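Local coordinates for protein phosphodiesterase (Salpingoeca rosetta, PDB 7CJ3) that belongs to the rhodopsin family and holds a covalently bound retinal within its helical transmembrane domain, at residues B[238-241]-B[242-246]; B[105-108]-B[109-113]; B[259-262]-B[263-267]; B[44-47]-B[48-51]. All blocks are in the same frame, centred on the assembly; numbering follows the deposited sequence.

Interaction 1: residues B[238-241]-B[242-246]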
loop_
_atom_site.group_PDB
_atom_site.type_symbol
_atom_site.label_atom_id
_atom_site.label_comp_id
_atom_site.label_asym_id
_atom_site.label_seq_id
_atom_site.Cartn_x
_atom_site.Cartn_y
_atom_site.Cartn_z
ATOM N N LEU B 238 19.494 -9.572 6.066
ATOM C CA LEU B 238 19.793 -10.338 4.832
ATOM C C LEU B 238 20.177 -9.359 3.719
ATOM O O LEU B 238 21.213 -9.568 3.104
ATOM C CB LEU B 238 18.588 -11.199 4.445
ATOM C CG LEU B 238 18.824 -12.207 3.304
ATOM C CD1 LEU B 238 20.135 -12.970 3.456
ATOM C CD2 LEU B 238 17.697 -13.220 3.221
ATOM N N VAL B 239 19.414 -8.293 3.496
ATOM C CA VAL B 239 19.752 -7.295 2.440
ATOM C C VAL B 239 21.145 -6.716 2.706
ATOM O O VAL B 239 21.956 -6.648 1.760
ATOM C CB VAL B 239 18.712 -6.177 2.349
ATOM C CG1 VAL B 239 19.165 -5.107 1.355
ATOM C CG2 VAL B 239 17.359 -6.750 1.964
ATOM N N GLU B 240 21.413 -6.323 3.947
ATOM C CA GLU B 240 22.687 -5.666 4.324
ATOM C C GLU B 240 23.854 -6.632 4.043
ATOM O O GLU B 240 24.806 -6.231 3.346
ATOM C CB GLU B 240 22.611 -5.154 5.768
ATOM C CG GLU B 240 23.172 -3.735 5.946
ATOM C CD GLU B 240 23.136 -2.778 4.757
ATOM O OE1 GLU B 240 24.115 -2.736 3.967
ATOM O OE2 GLU B 240 22.101 -2.090 4.584
ATOM N N PHE B 241 23.766 -7.874 4.505
ATOM C CA PHE B 241 24.785 -8.935 4.278
ATOM C C PHE B 241 25.115 -9.088 2.792
ATOM O O PHE B 241 26.293 -9.027 2.435
ATOM C CB PHE B 241 24.305 -10.295 4.784
ATOM C CG PHE B 241 25.359 -11.353 4.639
ATOM C CD1 PHE B 241 26.476 -11.345 5.466
ATOM C CD2 PHE B 241 25.271 -12.321 3.648
ATOM C CE1 PHE B 241 27.457 -12.318 5.339
ATOM C CE2 PHE B 241 26.272 -13.270 3.494
ATOM C CZ PHE B 241 27.358 -13.270 4.349
ATOM N N LEU B 242 24.091 -9.306 1.966
ATOM C CA LEU B 242 24.199 -9.600 0.512
ATOM C C LEU B 242 24.735 -8.393 -0.261
ATOM O O LEU B 242 25.420 -8.612 -1.281
ATOM C CB LEU B 242 22.817 -9.979 -0.016
ATOM C CG LEU B 242 22.353 -11.387 0.356
ATOM C CD1 LEU B 242 20.876 -11.590 0.041
ATOM C CD2 LEU B 242 23.195 -12.423 -0.366
ATOM N N ARG B 243 24.395 -7.167 0.156
ATOM C CA ARG B 243 24.827 -5.952 -0.574
ATOM C C ARG B 243 26.284 -5.631 -0.205
ATOM O O ARG B 243 27.098 -5.364 -1.128
ATOM C CB ARG B 243 23.872 -4.801 -0.287
ATOM C CG ARG B 243 24.184 -3.569 -1.126
ATOM C CD ARG B 243 23.135 -2.492 -0.993
ATOM N NE ARG B 243 22.749 -2.172 0.374
ATOM C CZ ARG B 243 21.602 -1.602 0.742
ATOM N NH1 ARG B 243 20.681 -1.273 -0.145
ATOM N NH2 ARG B 243 21.381 -1.387 2.029
ATOM N N ARG B 244 26.620 -5.683 1.083
ATOM C CA ARG B 244 27.984 -5.371 1.573
ATOM C C ARG B 244 29.026 -6.302 0.932
ATOM O O ARG B 244 30.211 -5.887 0.857
ATOM C CB ARG B 244 28.044 -5.482 3.099
ATOM C CG ARG B 244 27.762 -4.168 3.811
ATOM C CD ARG B 244 27.910 -4.205 5.309
ATOM N NE ARG B 244 26.828 -3.552 5.998
ATOM C CZ ARG B 244 26.864 -3.107 7.261
ATOM N NH1 ARG B 244 27.950 -3.242 8.008
ATOM N NH2 ARG B 244 25.804 -2.498 7.773
ATOM N N GLN B 245 28.621 -7.516 0.538
ATOM C CA GLN B 245 29.528 -8.585 0.012
ATOM C C GLN B 245 29.650 -8.472 -1.513
ATOM O O GLN B 245 30.607 -8.998 -2.055
ATOM C CB GLN B 245 29.001 -9.965 0.406
ATOM C CG GLN B 245 28.885 -10.193 1.908
ATOM C CD GLN B 245 30.217 -10.326 2.604
ATOM O OE1 GLN B 245 30.349 -10.096 3.802
ATOM N NE2 GLN B 245 31.239 -10.719 1.857
ATOM N N GLY B 246 28.708 -7.810 -2.177
ATOM C CA GLY B 246 28.783 -7.513 -3.615
ATOM C C GLY B 246 27.890 -8.402 -4.448
ATOM O O GLY B 246 28.056 -8.365 -5.666
#

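Interaction 2: residues B[105-108]-B[109-113]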
loop_
_atom_site.group_PDB
_atom_site.type_symbol
_atom_site.label_atom_id
_atom_site.label_comp_id
_atom_site.label_asym_id
_atom_site.label_seq_id
_atom_site.Cartn_x
_atom_site.Cartn_y
_atom_site.Cartn_z
ATOM N N SER B 105 9.121 9.819 6.889
ATOM C CA SER B 105 10.577 9.565 6.727
ATOM C C SER B 105 10.806 9.268 5.246
ATOM O O SER B 105 11.745 9.830 4.640
ATOM C CB SER B 105 11.133 8.496 7.629
ATOM O OG SER B 105 10.295 8.303 8.759
ATOM N N TYR B 106 9.939 8.458 4.652
ATOM C CA TYR B 106 10.125 8.048 3.237
ATOM C C TYR B 106 9.845 9.247 2.319
ATOM O O TYR B 106 10.620 9.401 1.360
ATOM C CB TYR B 106 9.321 6.776 2.963
ATOM C CG TYR B 106 10.052 5.514 3.355
ATOM C CD1 TYR B 106 11.135 5.060 2.615
ATOM C CD2 TYR B 106 9.655 4.760 4.450
ATOM C CE1 TYR B 106 11.803 3.889 2.952
ATOM C CE2 TYR B 106 10.319 3.587 4.803
ATOM C CZ TYR B 106 11.400 3.137 4.050
ATOM O OH TYR B 106 12.066 1.988 4.411
ATOM N N LEU B 107 8.839 10.086 2.624
ATOM C CA LEU B 107 8.538 11.328 1.850
ATOM C C LEU B 107 9.797 12.196 1.804
ATOM O O LEU B 107 10.129 12.683 0.715
ATOM C CB LEU B 107 7.375 12.103 2.488
ATOM C CG LEU B 107 7.022 13.441 1.824
ATOM C CD1 LEU B 107 6.763 13.302 0.340
ATOM C CD2 LEU B 107 5.780 14.060 2.431
ATOM N N SER B 108 10.448 12.353 2.960
ATOM C CA SER B 108 11.697 13.128 3.191
ATOM C C SER B 108 12.820 12.650 2.264
ATOM O O SER B 108 13.421 13.474 1.538
ATOM C CB SER B 108 12.064 13.010 4.656
ATOM O OG SER B 108 11.103 13.663 5.460
ATOM N N MET B 109 13.063 11.340 2.264
ATOM C CA MET B 109 14.109 10.664 1.461
ATOM C C MET B 109 13.911 10.906 -0.041
ATOM O O MET B 109 14.927 11.165 -0.740
ATOM C CB MET B 109 14.138 9.176 1.811
ATOM C CG MET B 109 14.768 8.954 3.221
ATOM S SD MET B 109 14.821 7.264 3.781
ATOM C CE MET B 109 15.761 6.477 2.493
ATOM N N ALA B 110 12.665 10.914 -0.511
ATOM C CA ALA B 110 12.292 11.143 -1.932
ATOM C C ALA B 110 12.465 12.612 -2.359
ATOM O O ALA B 110 12.800 12.809 -3.535
ATOM C CB ALA B 110 10.860 10.689 -2.169
ATOM N N THR B 111 12.187 13.584 -1.472
ATOM C CA THR B 111 11.933 15.022 -1.813
ATOM C C THR B 111 13.034 15.965 -1.317
ATOM O O THR B 111 13.156 17.052 -1.912
ATOM C CB THR B 111 10.609 15.583 -1.244
ATOM O OG1 THR B 111 10.447 15.270 0.144
ATOM C CG2 THR B 111 9.395 15.112 -2.031
ATOM N N LEU B 112 13.741 15.635 -0.230
ATOM C CA LEU B 112 14.708 16.583 0.394
ATOM C C LEU B 112 16.133 16.052 0.230
ATOM O O LEU B 112 16.290 14.838 -0.008
ATOM C CB LEU B 112 14.361 16.823 1.869
ATOM C CG LEU B 112 12.926 17.239 2.159
ATOM C CD1 LEU B 112 12.609 17.171 3.626
ATOM C CD2 LEU B 112 12.659 18.628 1.639
ATOM N N ASN B 113 17.092 16.987 0.275
ATOM C CA ASN B 113 18.559 16.758 0.387
ATOM C C ASN B 113 18.870 16.498 1.865
ATOM O O ASN B 113 18.797 17.471 2.673
ATOM C CB ASN B 113 19.367 17.936 -0.157
ATOM C CG ASN B 113 19.026 18.241 -1.592
ATOM O OD1 ASN B 113 19.371 17.497 -2.493
ATOM N ND2 ASN B 113 18.300 19.316 -1.822
#

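Interaction 3: residues B[259-262]-B[263-267]. With RET (retinal), chain K; OLC ((2R)-2,3-dihydroxypropyl (9Z)-octadec-9-enoate), chain L.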
loop_
_atom_site.group_PDB
_atom_site.type_symbol
_atom_site.label_atom_id
_atom_site.label_comp_id
_atom_site.label_asym_id
_atom_site.label_seq_id
_atom_site.Cartn_x
_atom_site.Cartn_y
_atom_site.Cartn_z
ATOM N N VAL B 259 10.021 -2.695 0.481
ATOM C CA VAL B 259 8.987 -3.769 0.516
ATOM C C VAL B 259 8.941 -4.398 1.919
ATOM O O VAL B 259 7.833 -4.581 2.442
ATOM C CB VAL B 259 9.232 -4.823 -0.590
ATOM C CG1 VAL B 259 8.147 -5.907 -0.597
ATOM C CG2 VAL B 259 9.330 -4.180 -1.974
ATOM N N ALA B 260 10.104 -4.712 2.498
ATOM C CA ALA B 260 10.289 -5.254 3.872
ATOM C C ALA B 260 9.722 -4.291 4.915
ATOM O O ALA B 260 8.905 -4.720 5.780
ATOM C CB ALA B 260 11.761 -5.466 4.136
ATOM N N ASP B 261 10.161 -3.032 4.859
ATOM C CA ASP B 261 9.714 -2.012 5.839
ATOM C C ASP B 261 8.183 -2.008 5.873
ATOM O O ASP B 261 7.607 -2.216 6.950
ATOM C CB ASP B 261 10.255 -0.629 5.499
ATOM C CG ASP B 261 10.330 0.288 6.706
ATOM O OD1 ASP B 261 9.745 -0.057 7.751
ATOM O OD2 ASP B 261 10.995 1.330 6.607
ATOM N N TYR B 262 7.569 -1.818 4.701
ATOM C CA TYR B 262 6.107 -1.767 4.511
ATOM C C TYR B 262 5.488 -3.059 5.044
ATOM O O TYR B 262 4.551 -2.979 5.871
ATOM C CB TYR B 262 5.754 -1.533 3.047
ATOM C CG TYR B 262 4.262 -1.454 2.847
ATOM C CD1 TYR B 262 3.534 -0.374 3.315
ATOM C CD2 TYR B 262 3.564 -2.482 2.241
ATOM C CE1 TYR B 262 2.158 -0.312 3.165
ATOM C CE2 TYR B 262 2.195 -2.425 2.066
ATOM C CZ TYR B 262 1.485 -1.348 2.546
ATOM O OH TYR B 262 0.131 -1.297 2.400
ATOM N N ALA B 263 5.993 -4.207 4.572
ATOM C CA ALA B 263 5.506 -5.553 4.931
ATOM C C ALA B 263 5.521 -5.687 6.454
ATOM O O ALA B 263 4.470 -6.024 7.013
ATOM C CB ALA B 263 6.362 -6.607 4.285
ATOM N N ALA B 264 6.657 -5.409 7.103
ATOM C CA ALA B 264 6.828 -5.588 8.560
ATOM C C ALA B 264 5.700 -4.879 9.306
ATOM O O ALA B 264 5.133 -5.491 10.250
ATOM C CB ALA B 264 8.169 -5.067 9.008
ATOM N N LYS B 265 5.375 -3.652 8.892
ATOM C CA LYS B 265 4.419 -2.771 9.611
ATOM C C LYS B 265 2.977 -3.126 9.242
ATOM O O LYS B 265 2.193 -3.355 10.172
ATOM C CB LYS B 265 4.795 -1.305 9.379
ATOM C CG LYS B 265 6.221 -1.044 9.849
ATOM C CD LYS B 265 6.546 0.403 10.042
ATOM C CE LYS B 265 7.704 0.659 10.975
ATOM N NZ LYS B 265 8.977 0.195 10.394
ATOM N N VAL B 266 2.600 -3.184 7.966
ATOM C CA VAL B 266 1.153 -3.339 7.615
ATOM C C VAL B 266 0.708 -4.772 7.907
ATOM O O VAL B 266 -0.516 -5.003 8.094
ATOM C CB VAL B 266 0.859 -2.974 6.161
ATOM C CG1 VAL B 266 1.265 -1.527 5.879
ATOM C CG2 VAL B 266 1.532 -3.958 5.214
ATOM N N GLY B 267 1.668 -5.695 7.928
ATOM C CA GLY B 267 1.452 -7.071 8.389
ATOM C C GLY B 267 0.783 -7.100 9.749
ATOM O O GLY B 267 -0.102 -7.936 9.912
HETATM C C1 RET K . 20.590 -4.176 10.542
HETATM C C2 RET K . 22.111 -4.167 10.704
HETATM C C3 RET K . 22.744 -5.475 10.529
HETATM C C4 RET K . 22.156 -6.495 11.480
HETATM C C5 RET K . 20.685 -6.348 11.754
HETATM C C6 RET K . 19.918 -5.361 11.229
HETATM C C7 RET K . 18.457 -5.440 11.383
HETATM C C8 RET K . 17.491 -4.493 11.058
HETATM C C9 RET K . 16.111 -4.484 11.419
HETATM C C10 RET K . 15.235 -3.428 11.064
HETATM C C11 RET K . 13.841 -3.372 11.187
HETATM C C12 RET K . 12.948 -2.402 10.745
HETATM C C13 RET K . 11.557 -2.363 10.937
HETATM C C14 RET K . 10.820 -1.270 10.518
HETATM C C15 RET K . 9.540 -0.839 11.072
HETATM C C16 RET K . 20.126 -2.846 11.163
HETATM C C17 RET K . 20.271 -4.161 9.035
HETATM C C18 RET K . 20.181 -7.430 12.685
HETATM C C19 RET K . 15.507 -5.619 12.188
HETATM C C20 RET K . 10.904 -3.546 11.583
HETATM C C18 OLC L . 3.706 -2.057 -0.784
HETATM C C10 OLC L . 10.175 -1.359 -4.679
HETATM C C9 OLC L . 10.033 -2.421 -5.493
HETATM C C17 OLC L . 4.724 -0.926 -0.657
HETATM C C11 OLC L . 9.186 -0.223 -4.566
HETATM C C8 OLC L . 8.796 -2.519 -6.355
HETATM C C24 OLC L . 16.258 -0.313 -15.307
HETATM C C16 OLC L . 4.672 -0.144 -1.915
HETATM C C12 OLC L . 8.957 -0.085 -3.111
HETATM C C7 OLC L . 8.754 -3.844 -7.046
HETATM C C15 OLC L . 5.288 -0.982 -3.036
HETATM C C13 OLC L . 7.517 0.146 -2.786
HETATM C C6 OLC L . 10.004 -4.034 -7.895
HETATM C C14 OLC L . 6.804 -1.165 -2.963
HETATM C C5 OLC L . 10.251 -3.032 -8.995
HETATM C C4 OLC L . 11.676 -2.583 -8.867
HETATM C C3 OLC L . 12.057 -1.737 -10.076
HETATM C C2 OLC L . 12.175 -2.548 -11.350
HETATM C C21 OLC L . 14.991 -1.903 -13.974
HETATM C C1 OLC L . 13.523 -2.254 -11.943
HETATM C C22 OLC L . 14.990 -0.460 -14.432
HETATM O O19 OLC L . 14.457 -2.047 -11.171
HETATM O O25 OLC L . 16.731 1.048 -15.378
HETATM O O23 OLC L . 13.715 -0.111 -15.086
HETATM O O20 OLC L . 13.713 -2.199 -13.402
#

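Interaction 4: residues B[44-47]-B[48-51]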
loop_
_atom_site.group_PDB
_atom_site.type_symbol
_atom_site.label_atom_id
_atom_site.label_comp_id
_atom_site.label_asym_id
_atom_site.label_seq_id
_atom_site.Cartn_x
_atom_site.Cartn_y
_atom_site.Cartn_z
ATOM N N ASN B 44 24.767 17.835 1.993
ATOM C CA ASN B 44 25.540 18.320 0.816
ATOM C C ASN B 44 24.677 18.061 -0.426
ATOM O O ASN B 44 24.589 16.919 -0.900
ATOM C CB ASN B 44 26.919 17.638 0.728
ATOM C CG ASN B 44 27.775 18.117 -0.428
ATOM O OD1 ASN B 44 27.295 18.583 -1.464
ATOM N ND2 ASN B 44 29.064 17.880 -0.316
ATOM N N PRO B 45 24.001 19.100 -0.967
ATOM C CA PRO B 45 23.057 18.956 -2.081
ATOM C C PRO B 45 23.655 18.428 -3.392
ATOM O O PRO B 45 22.955 17.718 -4.087
ATOM C CB PRO B 45 22.555 20.382 -2.349
ATOM C CG PRO B 45 22.802 21.121 -1.064
ATOM C CD PRO B 45 24.044 20.485 -0.487
ATOM N N GLU B 46 24.893 18.819 -3.711
ATOM C CA GLU B 46 25.652 18.348 -4.904
ATOM C C GLU B 46 25.871 16.826 -4.779
ATOM O O GLU B 46 25.801 16.111 -5.800
ATOM C CB GLU B 46 26.989 19.098 -4.999
ATOM C CG GLU B 46 27.755 18.823 -6.278
ATOM C CD GLU B 46 27.033 19.309 -7.526
ATOM O OE1 GLU B 46 26.618 20.478 -7.539
ATOM O OE2 GLU B 46 26.836 18.501 -8.447
ATOM N N ALA B 47 26.125 16.352 -3.557
ATOM C CA ALA B 47 26.315 14.927 -3.223
ATOM C C ALA B 47 25.004 14.180 -3.484
ATOM O O ALA B 47 25.080 13.174 -4.215
ATOM C CB ALA B 47 26.795 14.765 -1.793
ATOM N N SER B 48 23.861 14.645 -2.949
ATOM C CA SER B 48 22.561 13.937 -3.114
ATOM C C SER B 48 22.134 13.965 -4.578
ATOM O O SER B 48 21.587 12.956 -5.037
ATOM C CB SER B 48 21.471 14.345 -2.201
ATOM O OG SER B 48 21.776 15.530 -1.527
ATOM N N ARG B 49 22.398 15.049 -5.300
ATOM C CA ARG B 49 22.098 15.166 -6.754
ATOM C C ARG B 49 22.827 14.032 -7.501
ATOM O O ARG B 49 22.191 13.390 -8.359
ATOM C CB ARG B 49 22.467 16.573 -7.235
ATOM C CG ARG B 49 22.215 16.870 -8.705
ATOM C CD ARG B 49 23.461 17.545 -9.267
ATOM N NE ARG B 49 23.318 18.033 -10.634
ATOM C CZ ARG B 49 24.332 18.378 -11.441
ATOM N NH1 ARG B 49 25.590 18.284 -11.045
ATOM N NH2 ARG B 49 24.087 18.820 -12.661
ATOM N N ARG B 50 24.094 13.774 -7.170
ATOM C CA ARG B 50 24.944 12.736 -7.823
ATOM C C ARG B 50 24.469 11.325 -7.437
ATOM O O ARG B 50 24.539 10.416 -8.305
ATOM C CB ARG B 50 26.430 12.945 -7.518
ATOM C CG ARG B 50 27.027 14.142 -8.244
ATOM C CD ARG B 50 28.257 13.803 -9.068
ATOM N NE ARG B 50 28.711 15.015 -9.739
ATOM C CZ ARG B 50 29.318 16.036 -9.140
ATOM N NH1 ARG B 50 29.587 15.994 -7.846
ATOM N NH2 ARG B 50 29.667 17.101 -9.843
ATOM N N VAL B 51 24.008 11.141 -6.196
ATOM C CA VAL B 51 23.502 9.833 -5.688
ATOM C C VAL B 51 22.254 9.468 -6.477
ATOM O O VAL B 51 22.196 8.312 -6.980
ATOM C CB VAL B 51 23.234 9.842 -4.174
ATOM C CG1 VAL B 51 22.319 8.712 -3.754
ATOM C CG2 VAL B 51 24.538 9.748 -3.396
#

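Interaction 1: residues B[238-241]-B[242-246]
Glu240 faces two arginines one turn further along the helix, Arg243 and Arg244, and each of its carboxylate oxygens takes one of them. The stronger salt bridge runs from Arg243 NH2 to Glu240 OE2 (2.7 Å). The oxygen is met on its syn side and lies close to the guanidinium plane, although the N-H is bent, at 137°. The second is long and weak, Arg244 NE to Glu240 OE1 at 3.5 Å, with the edge of that guanidinium running past Glu240 CG. The bend at chi2 (27°) swings the carboxylate forward along the helix, between the two arginines. Neither arginine depends on Glu240 alone: Arg243 NH1 pairs with Glu254 and the carbonyl of Phe250, and Arg244 NH1 bonds to Ser173. Val239 CG1 lies over a face of the Arg243 guanidinium, and Val239 itself packs against helix 250-277.

The backbone is a closing alpha-helical turn, with Leu242 N on Leu238 O (3.1 Å) and Arg244 N on Glu240 O (3.0 Å). It ends in a Schellman motif, where Gly246, at a positive phi of 104°, stops helix 235-245 of this rhodopsin-type bundle.

Apolar contacts of Leu238, Phe241 and Leu242 occupy another flank. Leu238 and Leu242 run alongside each other in the same direction, their CD1 atoms 3.8 Å apart. Farther on, Gln245 CG is modelled over one face of the Phe241 ring, but its placement is doubtful.

Interaction 2: residues B[105-108]-B[109-113]
Met109 N to Ser105 O (3.1 Å) and Ala110 N to Tyr106 O (3.2 Å) are ordinary i to i+4 helical bonds, and they carry the alpha-helix through to its last turn. There the pattern changes. Leu107 O takes only weak bonds from the backbone N-H groups of Ala110 and Thr111, whereas Ser108 O accepts both Leu112 N (2.8 Å) and Thr111 N (3.3 Å). Leu112 is the first residue to leave helical angles, its psi having swung to 156°, so helix 86-111 ends here.

Among the side chains, Thr111 reaches back along the helix. Its OG1 stands between the backbone N and the carbonyl carbon (chi1 48°) and donates to Leu107 O at 2.7 Å, coming from above the carbonyl plane. The CG2 branch of Thr111 meets Leu107 CD1 at 4.0 Å. On another flank, the extended Met109 chain (chi2 178°) brings SD to 5.0 Å from the Tyr106 ring centroid, an oblique Met-aromatic contact. The hydroxyl of Tyr106 points elsewhere, to Asp261 of the retinal pocket, and Ser108 OG bonds back to Ile104 O.

Chemically, the threonine hydroxyl adds a short side-chain bond to a carbonyl that the last helical turn engages only through weak backbone bonds, while the sulfur packs beside a tyrosine whose polar end is committed to the pocket.

Interaction 3: residues B[259-262]-B[263-267]
Lys265 and Asp261 sit one turn apart on helix 250-277 and meet at the point where retinal is attached. Lys265 CB starts over the preceding turn, 3.8 Å from Asp261 O. With CG beside the backbone N (chi1 -58°), that atom still lies against the same carbonyl, Asp261 O, at 3.4 Å. CD lies 4.0 Å from Asp261 OD1, and its closeness to retinal C15 simply reflects the linkage further out. A bend at chi4 (68°) then turns the chain at CE, and NZ is covalently joined to retinal C15 at 1.4 Å. The same NZ makes a salt bridge with Asp261 OD1 (2.8 Å), reached nearly along the C-O axis although the N-H is bent (134°). Asp261 OD1 also stands 3.2 Å from retinal C14. The other oxygen, OD2, is held by the hydroxyl of Tyr106, and Glu133 offers NZ a further, weak bond.

Away from the pocket, Tyr262 presents one ring face to Val266 CG2, a CH-pi contact, though the packing of these two side chains is doubtful in detail. The opposite face is covered by C17 of (2R)-2,3-dihydroxypropyl (9Z)-octadec-9-enoate. Phe71 of the second subunit meets the Tyr262 ring edge-to-face, which puts this flank of the helix at the dimer interface.

A lysine of the last transmembrane helix linked to retinal is the hallmark of rhodopsins, where the linkage is a Schiff base; the carboxylate one turn away is placed beside the linked nitrogen, a position consistent with a counterion role, probably shared with Glu133.

Interaction 4: residues B[44-47]-B[48-51]
Ser48 N on Asn44 O (3.1 Å), followed by Arg49 N on Pro45 O and Val51 N on Ala47 O, traces a regular alpha-helical start whose first turn follows Asn44.

Asn44 is the N-cap. Its OD1 accepts from Ala47 N at 3.3 Å, with the N-H coming from above the plane of the amide carbonyl, while the main-chain oxygen of the same residue serves Ser48 N.

The charged side chains gather on the exposed flank as a salt-bridge network centred on one oxygen. Glu46 OE2 receives Arg49 NH1 at 2.9 Å on its syn lone pair. The two side chains run alongside each other, yet their flat ends stand almost perpendicular, with carboxylate and guanidinium planes 85° apart. The same OE2 lies over one face of the Arg50 guanidinium, 3.5 Å from NH2. No N-H is directed at the oxygen there, and the pairing is one of charge alone. Glu46 sends CG anti to its backbone N (chi1 -172°) and then folds at chi2 (64°), which carries the carboxylate forward along the helix to both arginines. Lying between two positive groups, it would be expected to remain ionised.

The other flank faces the protein. Ser48 OG bonds to Asn113 OD1, just beyond the end of helix 86-111, and Ala47 and Val51 pack on Phe116, with Val51 also touching Trp127. The short helix 45-54, which connects helix 17-41 to helix 58-81, is thus laid against the loop segments around the strands 117-118 and 125-126.

Overall arrangement
Along the chain the order is interaction 4, interaction 2, interaction 1, interaction 3, each a local turn on its own helix: 45-54, 86-111, 235-245 and 250-277. Interactions 2 and 4 are neighbours, their centres about 13 Å apart, and meet where Asn113 OD1 approaches Ser48 OG. Interactions 2 and 3, with centres about 18 Å apart, meet at Tyr106 OH and Asp261 OD2, which ties the last turns of helix 86-111 to the retinal attachment site. Interaction 1 touches none of the others, although the side chain of Glu240 lies about 4 Å from the retinal. Buried interaction 3 thus lies at the retinal's attached end, while the centre of interaction 4 lies at the surface, about 26 Å from the centre of the chain.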